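Glucokinase (Enterococcus faecalis, PDB 2QM1) probably phosphorylates glucose with ATP to give glucose 6-phosphate, as a metal-binding sugar kinase of the ROK family. Local coordinates at residues I11-T16 with L92-V97; V79-G84 with A113-A118. All coordinates share one frame; numbering follows the deposited sequence. Where two conformers were deposited one is given.

From the N terminus the chain runs through strand 7-13, the middle strand of a five-stranded mixed sheet, into the turn at Gly14 and Gly15 in segment 11-16. Contact 1 closes a long loop from there to 92-97, ahead of helix 100-108. Inside that loop lies 79-84, at the tip of a two-stranded hairpin, and its partner 113-118 follows only after contact 1 is complete, so the contacts cross. Contact 2 ties the hairpin to strand 112-116, an outer strand of the same sheet within the chain, where it runs into helix 117-128. The contact centres lie about 12 Å apart, and together the contacts fasten the segment between strands 68-75 and 112-116 to the sheet.

Contact 1: residues I11-T16 with L92-V97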
loop_
_atom_site.group_PDB
_atom_site.type_symbol
_atom_site.label_atom_id
_atom_site.label_comp_id
_atom_site.label_asym_id
_atom_site.label_seq_id
_atom_site.Cartn_x
_atom_site.Cartn_y
_atom_site.Cartn_z
ATOM N N ILE B 11 -23.387 -11.583 3.173
ATOM C CA ILE B 11 -24.066 -10.657 4.078
ATOM C C ILE B 11 -23.337 -9.335 3.980
ATOM O O ILE B 11 -22.102 -9.278 4.101
ATOM C CB ILE B 11 -24.065 -11.141 5.539
ATOM C CG1 ILE B 11 -24.768 -12.511 5.630
ATOM C CG2 ILE B 11 -24.708 -10.045 6.475
ATOM C CD1 ILE B 11 -24.264 -13.499 6.791
ATOM N N ASP B 12 -24.122 -8.286 3.767
ATOM C CA ASP B 12 -23.628 -6.932 3.748
ATOM C C ASP B 12 -24.246 -6.150 4.936
ATOM O O ASP B 12 -25.342 -5.587 4.852
ATOM C CB ASP B 12 -23.895 -6.337 2.355
ATOM C CG ASP B 12 -23.465 -4.905 2.235
ATOM O OD1 ASP B 12 -22.967 -4.365 3.236
ATOM O OD2 ASP B 12 -23.655 -4.311 1.133
ATOM N N LEU B 13 -23.507 -6.136 6.042
ATOM C CA LEU B 13 -23.953 -5.541 7.310
ATOM C C LEU B 13 -23.625 -4.049 7.317
ATOM O O LEU B 13 -22.450 -3.682 7.415
ATOM C CB LEU B 13 -23.247 -6.230 8.511
ATOM C CG LEU B 13 -23.374 -5.542 9.888
ATOM C CD1 LEU B 13 -24.837 -5.342 10.322
ATOM C CD2 LEU B 13 -22.540 -6.183 11.073
ATOM N N GLY B 14 -24.649 -3.193 7.208
ATOM C CA GLY B 14 -24.438 -1.735 7.226
ATOM C C GLY B 14 -25.073 -1.063 8.433
ATOM O O GLY B 14 -25.872 -1.672 9.128
ATOM N N GLY B 15 -24.736 0.200 8.691
ATOM C CA GLY B 15 -25.269 0.894 9.900
ATOM C C GLY B 15 -26.789 0.996 10.010
ATOM O O GLY B 15 -27.352 1.086 11.112
ATOM N N THR B 16 -27.455 0.970 8.856
ATOM C CA THR B 16 -28.926 1.095 8.761
ATOM C C THR B 16 -29.672 -0.146 8.272
ATOM O O THR B 16 -30.802 -0.414 8.735
ATOM C CB THR B 16 -29.305 2.195 7.748
ATOM O OG1 THR B 16 -28.247 3.153 7.659
ATOM C CG2 THR B 16 -30.550 2.863 8.163
ATOM N N LEU B 92 -22.196 0.871 15.332
ATOM C CA LEU B 92 -23.096 -0.236 15.597
ATOM C C LEU B 92 -23.402 -0.340 17.085
ATOM O O LEU B 92 -24.272 -1.110 17.481
ATOM C CB LEU B 92 -22.493 -1.551 15.079
ATOM C CG LEU B 92 -22.474 -1.789 13.560
ATOM C CD1 LEU B 92 -21.933 -3.184 13.199
ATOM C CD2 LEU B 92 -23.862 -1.564 12.914
ATOM N N ASN B 93 -22.688 0.453 17.889
ATOM C CA ASN B 93 -22.717 0.363 19.349
ATOM C C ASN B 93 -21.961 -0.850 19.887
ATOM O O ASN B 93 -22.113 -1.199 21.042
ATOM C CB ASN B 93 -24.169 0.327 19.917
ATOM C CG ASN B 93 -24.901 1.672 19.839
ATOM O OD1 ASN B 93 -24.276 2.744 19.903
ATOM N ND2 ASN B 93 -26.248 1.616 19.733
ATOM N N TRP B 94 -21.178 -1.526 19.058
ATOM C CA TRP B 94 -20.254 -2.536 19.573
ATOM C C TRP B 94 -19.064 -1.808 20.178
ATOM O O TRP B 94 -18.259 -1.275 19.455
ATOM C CB TRP B 94 -19.788 -3.479 18.467
ATOM C CG TRP B 94 -20.892 -4.332 17.897
ATOM C CD1 TRP B 94 -22.127 -4.532 18.436
ATOM C CD2 TRP B 94 -20.852 -5.101 16.694
ATOM N NE1 TRP B 94 -22.869 -5.364 17.639
ATOM C CE2 TRP B 94 -22.107 -5.735 16.564
ATOM C CE3 TRP B 94 -19.873 -5.328 15.718
ATOM C CZ2 TRP B 94 -22.411 -6.586 15.501
ATOM C CZ3 TRP B 94 -20.174 -6.161 14.657
ATOM C CH2 TRP B 94 -21.443 -6.777 14.552
ATOM N N THR B 95 -18.973 -1.746 21.505
ATOM C CA THR B 95 -17.840 -1.058 22.118
ATOM C C THR B 95 -16.782 -2.058 22.595
ATOM O O THR B 95 -15.682 -1.713 23.043
ATOM C CB THR B 95 -18.300 -0.151 23.260
ATOM O OG1 THR B 95 -19.072 -0.927 24.189
ATOM C CG2 THR B 95 -19.148 0.987 22.703
ATOM N N THR B 96 -17.116 -3.314 22.431
ATOM C CA THR B 96 -16.325 -4.395 22.946
ATOM C C THR B 96 -16.090 -5.325 21.742
ATOM O O THR B 96 -16.901 -5.313 20.816
ATOM C CB THR B 96 -17.206 -4.982 24.066
ATOM O OG1 THR B 96 -16.804 -4.469 25.367
ATOM C CG2 THR B 96 -17.360 -6.438 24.020
ATOM N N VAL B 97 -15.001 -6.100 21.745
ATOM C CA VAL B 97 -14.690 -7.047 20.643
ATOM C C VAL B 97 -15.834 -8.089 20.480
ATOM O O VAL B 97 -16.232 -8.741 21.461
ATOM C CB VAL B 97 -13.368 -7.819 20.904
ATOM C CG1 VAL B 97 -12.964 -8.620 19.711
ATOM C CG2 VAL B 97 -12.227 -6.883 21.293
#
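One face of the Trp94 indole carries Leu92, whose CD1 sits 3.7 Å above the ring plane, displaced toward the rim. Leu13 approaches the same ring obliquely and tip to tip, its CD2 lying 3.7 Å from Trp94 CH2. That one methyl does double duty, for Leu13 CD2 is also 3.7 Å from Leu92 CD1. Leu13 reaches out with CG anti to the backbone N (chi1 168°), whereas Leu92 and Trp94 hold CG anti to the carbonyl carbon, which brings the three ends together. Leu92 suits its place because its two methyls serve different neighbours: CD1 meets Leu13 and the indole, while CD2 lies 4.1 Å from Gly15 CA, where glycine brings no side chain of its own. The indole offers its carbon rim to Leu13, and its NE1 is hydrogen-bonded to Gly43 O. The sequence Asp-Leu-Gly-Gly-Thr here is consistent with the phosphate-binding turn after the first strand of actin-like ATPase folds. Leu13 ends strand 7-13 and touches Met73 and Thr75 of the parallel strand 68-75. Ile46 of helix 46-60 packs against both Leu13 and Trp94, so the loop at 92-97 is joined to the sheet and to that helix.

Contact 2: residues V79-G84 with A113-A118; sequences VDIEKG and ALDNDA
Asp115 OD1 is held by two N-H donors. The backbone N of Asn116 lies 2.6 Å from Asp115 OD1 and meets the anti lone pair of that oxygen, in a somewhat bent bond (149°); the second donor is Asn119 ND2. The other oxygen, OD2, accepts from His158 NE2, so three bonds fix the buried carboxylate. Ile81 crosses it obliquely, its side chain long enough to set the delta methyl CD1 3.3 Å from Asp115 OD2 and also to reach Leu114 O.

Val79, beta-branched, points at the strand and divides its two methyls: CG2 lies over the peptide between Asp115 and Asn116, while CG1 meets CD2 of Leu114, in the conformer described here, at 3.5 Å, tighter than usual for two carbons. That conformer holds CG in the crowded position between N and carbonyl carbon (chi1 83°), with CD2 also 3.7 Å from Gly84 CA. Gly84 has positive phi, which glycine tolerates best. The bond from Lys83 N to Asp80 OD1, 3.2 Å long, is straight at the hydrogen, though the donor lies well above the carboxylate plane; it forms an Asx motif that holds this turn. A water joins Ile81 O to Leu114 N, weakly on the Leu114 side.

Asn116 is the N-cap residue of helix 117-128 and, with Asn119 and Gly148, belongs to the magnesium site. Asp115 is therefore a second-shell residue, gripping Asn119 and the backbone of Asn116. Burial and the Ile81 methyl would by themselves disfavour a charge, but the three donors should stabilise the ionised form, which may polarise Asn119 and His158.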
loop_
_atom_site.group_PDB
_atom_site.type_symbol
_atom_site.label_atom_id
_atom_site.label_comp_id
_atom_site.label_asym_id
_atom_site.label_seq_id
_atom_site.Cartn_x
_atom_site.Cartn_y
_atom_site.Cartn_z
ATOM N N VAL B 79 -11.354 -6.131 11.326
ATOM C CA VAL B 79 -11.601 -7.543 11.511
ATOM C C VAL B 79 -10.288 -8.283 11.655
ATOM O O VAL B 79 -9.408 -8.136 10.822
ATOM C CB VAL B 79 -12.466 -8.129 10.312
ATOM C CG1 VAL B 79 -12.617 -9.667 10.418
ATOM C CG2 VAL B 79 -13.869 -7.464 10.279
ATOM N N ASP B 80 -10.182 -9.096 12.705
ATOM C CA ASP B 80 -9.099 -10.054 12.843
ATOM C C ASP B 80 -9.641 -11.327 12.173
ATOM O O ASP B 80 -10.595 -11.944 12.664
ATOM C CB ASP B 80 -8.767 -10.314 14.322
ATOM C CG ASP B 80 -7.491 -11.107 14.501
ATOM O OD1 ASP B 80 -7.226 -11.972 13.657
ATOM O OD2 ASP B 80 -6.746 -10.846 15.479
ATOM N N ILE B 81 -9.054 -11.633 11.022
ATOM C CA ILE B 81 -9.409 -12.738 10.169
ATOM C C ILE B 81 -9.193 -14.069 10.884
ATOM O O ILE B 81 -10.085 -14.899 10.895
ATOM C CB ILE B 81 -8.576 -12.678 8.837
ATOM C CG1 ILE B 81 -8.819 -11.339 8.111
ATOM C CG2 ILE B 81 -8.801 -13.914 7.971
ATOM C CD1 ILE B 81 -10.233 -11.144 7.586
ATOM N N GLU B 82 -8.017 -14.262 11.480
ATOM C CA GLU B 82 -7.729 -15.485 12.219
ATOM C C GLU B 82 -8.747 -15.665 13.357
ATOM O O GLU B 82 -9.304 -16.737 13.517
ATOM C CB GLU B 82 -6.281 -15.499 12.763
ATOM C CG GLU B 82 -5.777 -16.939 13.045
ATOM C CD GLU B 82 -4.943 -17.079 14.304
ATOM O OE1 GLU B 82 -5.500 -16.949 15.427
ATOM O OE2 GLU B 82 -3.723 -17.357 14.170
ATOM N N LYS B 83 -8.999 -14.597 14.116
ATOM C CA LYS B 83 -9.928 -14.627 15.255
ATOM C C LYS B 83 -11.421 -14.700 14.891
ATOM O O LYS B 83 -12.205 -15.194 15.695
ATOM C CB LYS B 83 -9.671 -13.414 16.186
ATOM C CG LYS B 83 -9.067 -13.751 17.537
ATOM C CD LYS B 83 -7.931 -14.764 17.408
ATOM C CE LYS B 83 -6.582 -14.166 17.757
ATOM N NZ LYS B 83 -6.257 -14.558 19.133
ATOM N N GLY B 84 -11.801 -14.188 13.705
ATOM C CA GLY B 84 -13.222 -14.001 13.341
ATOM C C GLY B 84 -13.952 -12.988 14.228
ATOM O O GLY B 84 -15.103 -13.164 14.631
ATOM N N ALA B 113 -17.028 -16.808 7.191
ATOM C CA ALA B 113 -15.874 -15.964 7.120
ATOM C C ALA B 113 -16.355 -14.520 7.124
ATOM O O ALA B 113 -17.460 -14.223 6.689
ATOM C CB ALA B 113 -15.044 -16.251 5.853
ATOM N N LEU B 114 -15.563 -13.615 7.668
ATOM C CA LEU B 114 -16.005 -12.234 7.610
ATOM C C LEU B 114 -14.850 -11.324 7.347
ATOM O O LEU B 114 -13.687 -11.670 7.564
ATOM C CB LEU B 114 -16.761 -11.812 8.894
ATOM C CG LEU B 114 -15.952 -11.374 10.124
ATOM C CD1 LEU B 114 -16.871 -11.140 11.286
ATOM C CD2 LEU B 114 -14.850 -12.360 10.491
ATOM N N ASP B 115 -15.188 -10.133 6.893
ATOM C CA ASP B 115 -14.165 -9.146 6.573
ATOM C C ASP B 115 -14.739 -7.750 6.703
ATOM O O ASP B 115 -15.908 -7.586 6.958
ATOM C CB ASP B 115 -13.452 -9.413 5.213
ATOM C CG ASP B 115 -11.967 -8.952 5.213
ATOM O OD1 ASP B 115 -11.625 -7.825 5.733
ATOM O OD2 ASP B 115 -11.137 -9.752 4.724
ATOM N N ASN B 116 -13.883 -6.764 6.620
ATOM C CA ASN B 116 -14.332 -5.373 6.659
ATOM C C ASN B 116 -15.239 -5.074 5.451
ATOM O O ASN B 116 -15.069 -5.661 4.391
ATOM C CB ASN B 116 -13.118 -4.474 6.665
ATOM C CG ASN B 116 -13.461 -3.078 6.323
ATOM O OD1 ASN B 116 -13.919 -2.325 7.181
ATOM N ND2 ASN B 116 -13.340 -2.739 5.072
ATOM N N ASP B 117 -16.164 -4.129 5.604
ATOM C CA ASP B 117 -17.195 -3.911 4.598
ATOM C C ASP B 117 -16.685 -3.383 3.251
ATOM O O ASP B 117 -17.086 -3.898 2.219
ATOM C CB ASP B 117 -18.356 -3.065 5.145
ATOM C CG ASP B 117 -17.921 -1.676 5.651
ATOM O OD1 ASP B 117 -16.708 -1.407 5.778
ATOM O OD2 ASP B 117 -18.827 -0.857 5.973
ATOM N N ALA B 118 -15.759 -2.422 3.248
ATOM C CA ALA B 118 -15.135 -2.018 1.966
ATOM C C ALA B 118 -14.173 -3.061 1.436
ATOM O O ALA B 118 -14.018 -3.174 0.241
ATOM C CB ALA B 118 -14.486 -0.681 2.065
HETATM O O HOH W 1 -13.095 -14.909 9.548
#